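Local coordinates for flagellar brake protein YcgR (Escherichia coli K-12, PDB 5Y6H) that acts as a c-di-GMP-dependent flagellar brake that slows the motor to curb swimming and swarming, this piece being the N-terminal domain involved in FliG binding, at residues I63-A75 and V82-Y94. Numbering follows the deposited sequence.
Sequences IAVLKAQHITITA and VEFTVEQLQQSEY
Phe84 turns one ring face to Ile73, whose CB stands 4.0 Å from the ring centroid, offset toward the rim in a CH-pi contact, while Val82 CG1 lies in plane at the ring's edge. The ring reaches across to the neighbouring strand because CG sits between the backbone N and the carbonyl carbon (chi1 59°), and Ile73 CD1 comes within 3.5 Å of Phe84 CE1. With an alanine here in place of Phe84, Ile73 would probably lose its aromatic cover and a gap would open over it on this buried face of the sheet, where the ring also meets Pro105. The His70 ring lies obliquely alongside the Glu87 chain, its CD2 4.0 Å from Glu87 CG. On the face bearing Thr72 and Thr85, the two OG1 hydroxyls make only a weak bond, whereas Glu83 runs beside Thr74 and its OE2 bonds Tyr4. Paired backbone bonds join Ile71 to Val86, Ile73 to Phe84 and Ala75 to Val82; the Ile73 N-H points almost straight at Phe84 O, 177° at the hydrogen. Past the hairpin, Leu89 packs tightly on Val65, CD1 to CG1 at 3.5 Å, and also meets Ile71 CD1. One water there links Leu89 N with Val65 O and Ala68 O; a second bridges Leu66 O and Leu89 O. Strands 71-77 and 80-86 exemplify an antiparallel beta hairpin, here within the PilZN domain, and the chain leaving it packs back on helix 59-67, which leads into the hairpin.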
ATOM      1  N   ILE A  63       1.781 -15.540   2.500  1.00 15.90           N
ATOM      2  CA  ILE A  63       2.982 -16.005   3.193  1.00 17.59           C
ATOM      3  C   ILE A  63       4.236 -15.431   2.544  1.00 20.64           C
ATOM      4  O   ILE A  63       5.180 -15.025   3.237  1.00 21.90           O
ATOM      5  CB  ILE A  63       3.016 -17.545   3.221  1.00 19.52           C
ATOM      6  CG1 ILE A  63       1.817 -18.080   4.006  1.00 23.55           C
ATOM      7  CG2 ILE A  63       4.317 -18.038   3.829  1.00 24.22           C
ATOM      8  CD1 ILE A  63       1.604 -19.566   3.853  1.00 27.97           C
ATOM      9  N   ALA A  64       4.273 -15.395   1.208  1.00 19.70           N
ATOM     10  CA  ALA A  64       5.426 -14.825   0.515  1.00 22.31           C
ATOM     11  C   ALA A  64       5.605 -13.354   0.864  1.00 19.07           C
ATOM     12  O   ALA A  64       6.729 -12.900   1.112  1.00 23.01           O
ATOM     13  CB  ALA A  64       5.271 -15.000  -0.996  1.00 26.36           C
ATOM     14  N   VAL A  65       4.501 -12.616   0.897  1.00 17.79           N
ATOM     15  CA  VAL A  65       4.534 -11.190   1.210  1.00 23.92           C
ATOM     16  C   VAL A  65       4.932 -10.880   2.654  1.00 27.42           C
ATOM     17  O   VAL A  65       5.426  -9.789   2.940  1.00 20.91           O
ATOM     18  CB  VAL A  65       3.177 -10.522   0.915  1.00 30.03           C
ATOM     19  CG1 VAL A  65       3.244  -9.032   1.216  1.00 36.18           C
ATOM     20  CG2 VAL A  65       2.770 -10.763  -0.531  1.00 31.23           C
ATOM     21  N   LEU A  66       4.717 -11.829   3.561  1.00 21.90           N
ATOM     22  CA  LEU A  66       5.056 -11.615   4.961  1.00 16.15           C
ATOM     23  C   LEU A  66       6.543 -11.798   5.244  1.00 24.96           C
ATOM     24  O   LEU A  66       7.023 -11.328   6.282  1.00 28.07           O
ATOM     25  CB  LEU A  66       4.228 -12.554   5.839  1.00 20.47           C
ATOM     26  CG  LEU A  66       2.755 -12.161   5.966  1.00 22.16           C
ATOM     27  CD1 LEU A  66       1.907 -13.347   6.409  1.00 27.83           C
ATOM     28  CD2 LEU A  66       2.592 -10.990   6.927  1.00 21.86           C
ATOM     29  N   LYS A  67       7.278 -12.469   4.358  1.00 22.76           N
ATOM     30  CA  LYS A  67       8.715 -12.639   4.514  1.00 23.23           C
ATOM     31  C   LYS A  67       9.515 -11.790   3.540  1.00 26.74           C
ATOM     32  O   LYS A  67      10.749 -11.804   3.597  1.00 25.95           O
ATOM     33  CB  LYS A  67       9.105 -14.114   4.352  1.00 27.04           C
ATOM     34  CG  LYS A  67       9.120 -14.595   2.909  1.00 32.06           C
ATOM     35  CD  LYS A  67       9.737 -15.982   2.792  1.00 40.13           C
ATOM     36  CE  LYS A  67       9.954 -16.365   1.334  1.00 45.59           C
ATOM     37  NZ  LYS A  67      10.927 -17.485   1.186  1.00 54.90           N
ATOM     38  N   ALA A  68       8.851 -11.057   2.651  1.00 25.25           N
ATOM     39  CA  ALA A  68       9.558 -10.173   1.738  1.00 23.65           C
ATOM     40  C   ALA A  68      10.161  -8.994   2.495  1.00 25.67           C
ATOM     41  O   ALA A  68       9.639  -8.546   3.520  1.00 26.85           O
ATOM     42  CB  ALA A  68       8.618  -9.674   0.642  1.00 24.11           C
ATOM     43  N   GLN A  69      11.281  -8.493   1.983  1.00 24.39           N
ATOM     44  CA  GLN A  69      11.980  -7.411   2.659  1.00 38.41           C
ATOM     45  C   GLN A  69      11.761  -6.054   2.016  1.00 35.50           C
ATOM     46  O   GLN A  69      12.198  -5.044   2.578  1.00 34.76           O
ATOM     47  CB  GLN A  69      13.478  -7.723   2.734  1.00 46.65           C
ATOM     48  CG  GLN A  69      13.735  -8.989   3.500  1.00 58.82           C
ATOM     49  CD  GLN A  69      15.046  -9.615   3.157  1.00 71.22           C
ATOM     50  OE1 GLN A  69      15.978  -9.548   3.940  1.00 75.56           O
ATOM     51  NE2 GLN A  69      15.132 -10.236   1.991  1.00 73.34           N
ATOM     52  N   HIS A  70      11.110  -6.005   0.857  1.00 26.21           N
ATOM     53  CA  HIS A  70      10.596  -4.757   0.314  1.00 29.82           C
ATOM     54  C   HIS A  70       9.346  -5.082  -0.485  1.00 30.73           C
ATOM     55  O   HIS A  70       9.311  -6.076  -1.214  1.00 31.06           O
ATOM     56  CB  HIS A  70      11.628  -4.042  -0.564  1.00 39.89           C
ATOM     57  CG  HIS A  70      12.722  -3.382   0.212  1.00 56.87           C
ATOM     58  ND1 HIS A  70      14.010  -3.873   0.250  1.00 62.24           N
ATOM     59  CD2 HIS A  70      12.717  -2.280   0.998  1.00 60.79           C
ATOM     60  CE1 HIS A  70      14.753  -3.094   1.014  1.00 61.26           C
ATOM     61  NE2 HIS A  70      13.992  -2.121   1.482  1.00 61.82           N
ATOM     62  N   ILE A  71       8.317  -4.253  -0.328  1.00 22.52           N
ATOM     63  CA  ILE A  71       7.026  -4.459  -0.975  1.00 19.23           C
ATOM     64  C   ILE A  71       6.624  -3.149  -1.637  1.00 24.33           C
ATOM     65  O   ILE A  71       6.532  -2.116  -0.964  1.00 24.05           O
ATOM     66  CB  ILE A  71       5.938  -4.911   0.018  1.00 18.90           C
ATOM     67  CG1 ILE A  71       6.336  -6.213   0.724  1.00 26.62           C
ATOM     68  CG2 ILE A  71       4.601  -5.070  -0.689  1.00 19.80           C
ATOM     69  CD1 ILE A  71       6.962  -6.006   2.087  1.00 27.63           C
ATOM     70  N   THR A  72       6.389  -3.189  -2.946  1.00 18.74           N
ATOM     71  CA  THR A  72       5.940  -2.027  -3.704  1.00 21.34           C
ATOM     72  C   THR A  72       4.423  -2.060  -3.833  1.00 21.12           C
ATOM     73  O   THR A  72       3.850  -3.079  -4.235  1.00 23.43           O
ATOM     74  CB  THR A  72       6.587  -1.992  -5.090  1.00 23.51           C
ATOM     75  OG1 THR A  72       8.004  -1.841  -4.948  1.00 24.47           O
ATOM     76  CG2 THR A  72       6.040  -0.833  -5.911  1.00 25.37           C
ATOM     77  N   ILE A  73       3.777  -0.950  -3.491  1.00 17.62           N
ATOM     78  CA  ILE A  73       2.324  -0.844  -3.507  1.00 18.43           C
ATOM     79  C   ILE A  73       1.928   0.141  -4.597  1.00 17.08           C
ATOM     80  O   ILE A  73       2.429   1.273  -4.629  1.00 17.92           O
ATOM     81  CB  ILE A  73       1.788  -0.417  -2.128  1.00 20.88           C
ATOM     82  CG1 ILE A  73       2.242  -1.431  -1.068  1.00 23.80           C
ATOM     83  CG2 ILE A  73       0.277  -0.290  -2.166  1.00 21.97           C
ATOM     84  CD1 ILE A  73       1.853  -1.090   0.338  1.00 30.24           C
ATOM     85  N   THR A  74       1.042  -0.296  -5.502  1.00 19.48           N
ATOM     86  CA  THR A  74       0.583   0.514  -6.625  1.00 20.23           C
ATOM     87  C   THR A  74      -0.938   0.552  -6.667  1.00 16.56           C
ATOM     88  O   THR A  74      -1.612  -0.416  -6.303  1.00 24.89           O
ATOM     89  CB  THR A  74       1.107  -0.031  -7.969  1.00 24.07           C
ATOM     90  OG1 THR A  74       0.798  -1.427  -8.069  1.00 29.17           O
ATOM     91  CG2 THR A  74       2.622   0.158  -8.058  1.00 20.17           C
ATOM     92  N   ALA A  75      -1.474   1.674  -7.142  1.00 17.80           N
ATOM     93  CA  ALA A  75      -2.909   1.822  -7.330  1.00 17.53           C
ATOM     94  C   ALA A  75      -3.133   2.919  -8.359  1.00 17.43           C
ATOM     95  O   ALA A  75      -2.442   3.940  -8.340  1.00 21.51           O
ATOM     96  CB  ALA A  75      -3.632   2.167  -6.021  1.00 23.08           C
ATOM     97  N   VAL A  82      -0.748   5.895  -7.772  1.00 18.24           N
ATOM     98  CA  VAL A  82      -0.054   5.969  -6.493  1.00 17.93           C
ATOM     99  C   VAL A  82       0.988   4.861  -6.468  1.00 18.18           C
ATOM    100  O   VAL A  82       0.695   3.724  -6.856  1.00 19.83           O
ATOM    101  CB  VAL A  82      -1.040   5.826  -5.319  1.00 22.00           C
ATOM    102  CG1 VAL A  82      -0.292   5.706  -3.991  1.00 18.93           C
ATOM    103  CG2 VAL A  82      -2.020   6.995  -5.297  1.00 24.81           C
ATOM    104  N   GLU A  83       2.208   5.183  -6.035  1.00 16.60           N
ATOM    105  CA  GLU A  83       3.242   4.166  -5.873  1.00 17.74           C
ATOM    106  C   GLU A  83       4.108   4.494  -4.665  1.00 16.82           C
ATOM    107  O   GLU A  83       4.580   5.626  -4.526  1.00 19.48           O
ATOM    108  CB  GLU A  83       4.116   4.048  -7.127  1.00 25.62           C
ATOM    109  CG  GLU A  83       5.318   3.129  -6.947  1.00 29.98           C
ATOM    110  CD  GLU A  83       5.963   2.738  -8.264  1.00 42.71           C
ATOM    111  OE1 GLU A  83       7.200   2.869  -8.383  1.00 44.53           O
ATOM    112  OE2 GLU A  83       5.237   2.295  -9.179  1.00 44.21           O
ATOM    113  N   PHE A  84       4.312   3.508  -3.795  1.00 15.92           N
ATOM    114  CA  PHE A  84       5.233   3.662  -2.677  1.00 16.51           C
ATOM    115  C   PHE A  84       5.729   2.282  -2.272  1.00 19.62           C
ATOM    116  O   PHE A  84       5.180   1.256  -2.682  1.00 22.40           O
ATOM    117  CB  PHE A  84       4.590   4.407  -1.499  1.00 20.91           C
ATOM    118  CG  PHE A  84       3.357   3.742  -0.935  1.00 18.90           C
ATOM    119  CD1 PHE A  84       3.442   2.942   0.194  1.00 18.70           C
ATOM    120  CD2 PHE A  84       2.113   3.950  -1.512  1.00 21.60           C
ATOM    121  CE1 PHE A  84       2.313   2.351   0.731  1.00 20.08           C
ATOM    122  CE2 PHE A  84       0.978   3.352  -0.981  1.00 20.39           C
ATOM    123  CZ  PHE A  84       1.080   2.552   0.140  1.00 22.36           C
ATOM    124  N   THR A  85       6.795   2.268  -1.476  1.00 17.49           N
ATOM    125  CA  THR A  85       7.426   1.032  -1.038  1.00 16.43           C
ATOM    126  C   THR A  85       7.515   1.023   0.480  1.00 25.91           C
ATOM    127  O   THR A  85       7.846   2.040   1.097  1.00 22.61           O
ATOM    128  CB  THR A  85       8.829   0.875  -1.650  1.00 21.57           C
ATOM    129  OG1 THR A  85       8.725   0.858  -3.078  1.00 29.15           O
ATOM    130  CG2 THR A  85       9.488  -0.416  -1.185  1.00 28.40           C
ATOM    131  N   VAL A  86       7.202  -0.126   1.077  1.00 21.19           N
ATOM    132  CA  VAL A  86       7.361  -0.334   2.510  1.00 18.77           C
ATOM    133  C   VAL A  86       8.368  -1.457   2.722  1.00 23.14           C
ATOM    134  O   VAL A  86       8.602  -2.296   1.849  1.00 21.51           O
ATOM    135  CB  VAL A  86       6.024  -0.654   3.206  1.00 22.94           C
ATOM    136  CG1 VAL A  86       5.053   0.512   3.058  1.00 25.57           C
ATOM    137  CG2 VAL A  86       5.430  -1.924   2.630  1.00 22.67           C
ATOM    138  N   GLU A  87       8.973  -1.465   3.907  1.00 32.30           N
ATOM    139  CA  GLU A  87      10.055  -2.402   4.182  1.00 31.52           C
ATOM    140  C   GLU A  87       9.584  -3.702   4.811  1.00 31.56           C
ATOM    141  O   GLU A  87      10.311  -4.700   4.752  1.00 34.60           O
ATOM    142  CB  GLU A  87      11.098  -1.750   5.097  1.00 36.75           C
ATOM    143  CG  GLU A  87      11.757  -0.519   4.496  1.00 46.60           C
ATOM    144  CD  GLU A  87      12.943  -0.042   5.309  1.00 58.74           C
ATOM    145  OE1 GLU A  87      13.423  -0.815   6.165  1.00 61.83           O
ATOM    146  OE2 GLU A  87      13.396   1.101   5.089  1.00 64.39           O
ATOM    147  N   GLN A  88       8.390  -3.721   5.398  1.00 29.90           N
ATOM    148  CA  GLN A  88       7.939  -4.883   6.148  1.00 29.83           C
ATOM    149  C   GLN A  88       6.426  -4.833   6.300  1.00 31.31           C
ATOM    150  O   GLN A  88       5.852  -3.760   6.512  1.00 34.29           O
ATOM    151  CB  GLN A  88       8.617  -4.937   7.524  1.00 34.02           C
ATOM    152  CG  GLN A  88       7.961  -5.859   8.536  1.00 42.70           C
ATOM    153  CD  GLN A  88       8.929  -6.326   9.605  1.00 42.79           C
ATOM    154  OE1 GLN A  88      10.086  -5.901   9.640  1.00 48.31           O
ATOM    155  NE2 GLN A  88       8.463  -7.205  10.484  1.00 40.60           N
ATOM    156  N   LEU A  89       5.790  -5.994   6.171  1.00 26.57           N
ATOM    157  CA  LEU A  89       4.410  -6.186   6.581  1.00 26.27           C
ATOM    158  C   LEU A  89       4.356  -7.260   7.656  1.00 28.29           C
ATOM    159  O   LEU A  89       5.115  -8.233   7.612  1.00 28.08           O
ATOM    160  CB  LEU A  89       3.498  -6.595   5.422  1.00 24.70           C
ATOM    161  CG  LEU A  89       3.603  -5.901   4.066  1.00 33.99           C
ATOM    162  CD1 LEU A  89       2.431  -6.291   3.182  1.00 34.47           C
ATOM    163  CD2 LEU A  89       3.637  -4.412   4.251  1.00 38.15           C
ATOM    164  N   GLN A  90       3.472  -7.070   8.629  1.00 26.40           N
ATOM    165  CA  GLN A  90       3.196  -8.083   9.631  1.00 25.80           C
ATOM    166  C   GLN A  90       1.736  -8.499   9.532  1.00 27.57           C
ATOM    167  O   GLN A  90       0.914  -7.811   8.923  1.00 25.22           O
ATOM    168  CB  GLN A  90       3.517  -7.573  11.040  1.00 27.61           C
ATOM    169  CG  GLN A  90       5.004  -7.534  11.351  1.00 31.80           C
ATOM    170  CD  GLN A  90       5.291  -7.135  12.783  1.00 40.81           C
ATOM    171  OE1 GLN A  90       4.382  -7.041  13.607  1.00 50.47           O
ATOM    172  NE2 GLN A  90       6.562  -6.901  13.089  1.00 51.24           N
ATOM    173  N   GLN A  91       1.410  -9.644  10.122  1.00 25.56           N
ATOM    174  CA  GLN A  91       0.034 -10.114  10.109  1.00 25.79           C
ATOM    175  C   GLN A  91      -0.716  -9.554  11.309  1.00 28.13           C
ATOM    176  O   GLN A  91      -0.194  -9.520  12.426  1.00 25.72           O
ATOM    177  CB  GLN A  91      -0.035 -11.640  10.114  1.00 28.36           C
ATOM    178  CG  GLN A  91      -1.467 -12.169  10.101  1.00 31.68           C
ATOM    179  CD  GLN A  91      -1.545 -13.661   9.865  1.00 37.92           C
ATOM    180  OE1 GLN A  91      -0.546 -14.298   9.536  1.00 39.11           O
ATOM    181  NE2 GLN A  91      -2.735 -14.227  10.030  1.00 36.86           N
ATOM    182  N   SER A  92      -1.942  -9.109  11.068  1.00 24.95           N
ATOM    183  CA  SER A  92      -2.795  -8.581  12.123  1.00 26.41           C
ATOM    184  C   SER A  92      -4.223  -9.032  11.830  1.00 25.55           C
ATOM    185  O   SER A  92      -4.463  -9.993  11.090  1.00 24.18           O
ATOM    186  CB  SER A  92      -2.655  -7.055  12.228  1.00 30.81           C
ATOM    187  OG  SER A  92      -3.260  -6.578  13.418  1.00 35.50           O
ATOM    188  N   GLU A  93      -5.184  -8.312  12.396  1.00 26.90           N
ATOM    189  CA  GLU A  93      -6.596  -8.655  12.333  1.00 27.33           C
ATOM    190  C   GLU A  93      -7.395  -7.396  12.041  1.00 28.33           C
ATOM    191  O   GLU A  93      -7.079  -6.324  12.562  1.00 34.64           O
ATOM    192  CB  GLU A  93      -7.068  -9.267  13.661  1.00 37.74           C
ATOM    193  CG  GLU A  93      -8.235 -10.222  13.538  1.00 51.98           C
ATOM    194  CD  GLU A  93      -8.606 -10.864  14.861  1.00 64.25           C
ATOM    195  OE1 GLU A  93      -9.739 -11.381  14.969  1.00 67.62           O
ATOM    196  OE2 GLU A  93      -7.769 -10.857  15.790  1.00 69.20           O
ATOM    197  N   TYR A  94      -8.433  -7.525  11.215  1.00 27.01           N
ATOM    198  CA  TYR A  94      -9.325  -6.405  10.940  1.00 28.27           C
ATOM    199  C   TYR A  94     -10.682  -6.944  10.518  1.00 27.36           C
ATOM    200  O   TYR A  94     -10.772  -7.705   9.549  1.00 25.62           O
ATOM    201  CB  TYR A  94      -8.768  -5.480   9.850  1.00 29.93           C
ATOM    202  CG  TYR A  94      -9.555  -4.193   9.663  1.00 30.16           C
ATOM    203  CD1 TYR A  94      -9.427  -3.141  10.561  1.00 32.24           C
ATOM    204  CD2 TYR A  94     -10.418  -4.031   8.587  1.00 29.62           C
ATOM    205  CE1 TYR A  94     -10.140  -1.964  10.396  1.00 35.85           C
ATOM    206  CE2 TYR A  94     -11.136  -2.857   8.412  1.00 31.14           C
ATOM    207  CZ  TYR A  94     -10.994  -1.829   9.321  1.00 34.06           C
ATOM    208  OH  TYR A  94     -11.704  -0.660   9.151  1.00 38.63           O
TER
HETATM  209  O   HOH W   1       7.084  -8.371   4.840  1.00 24.28           O
HETATM  210  O   HOH W   2       6.047 -10.820   8.878  1.00 37.24           O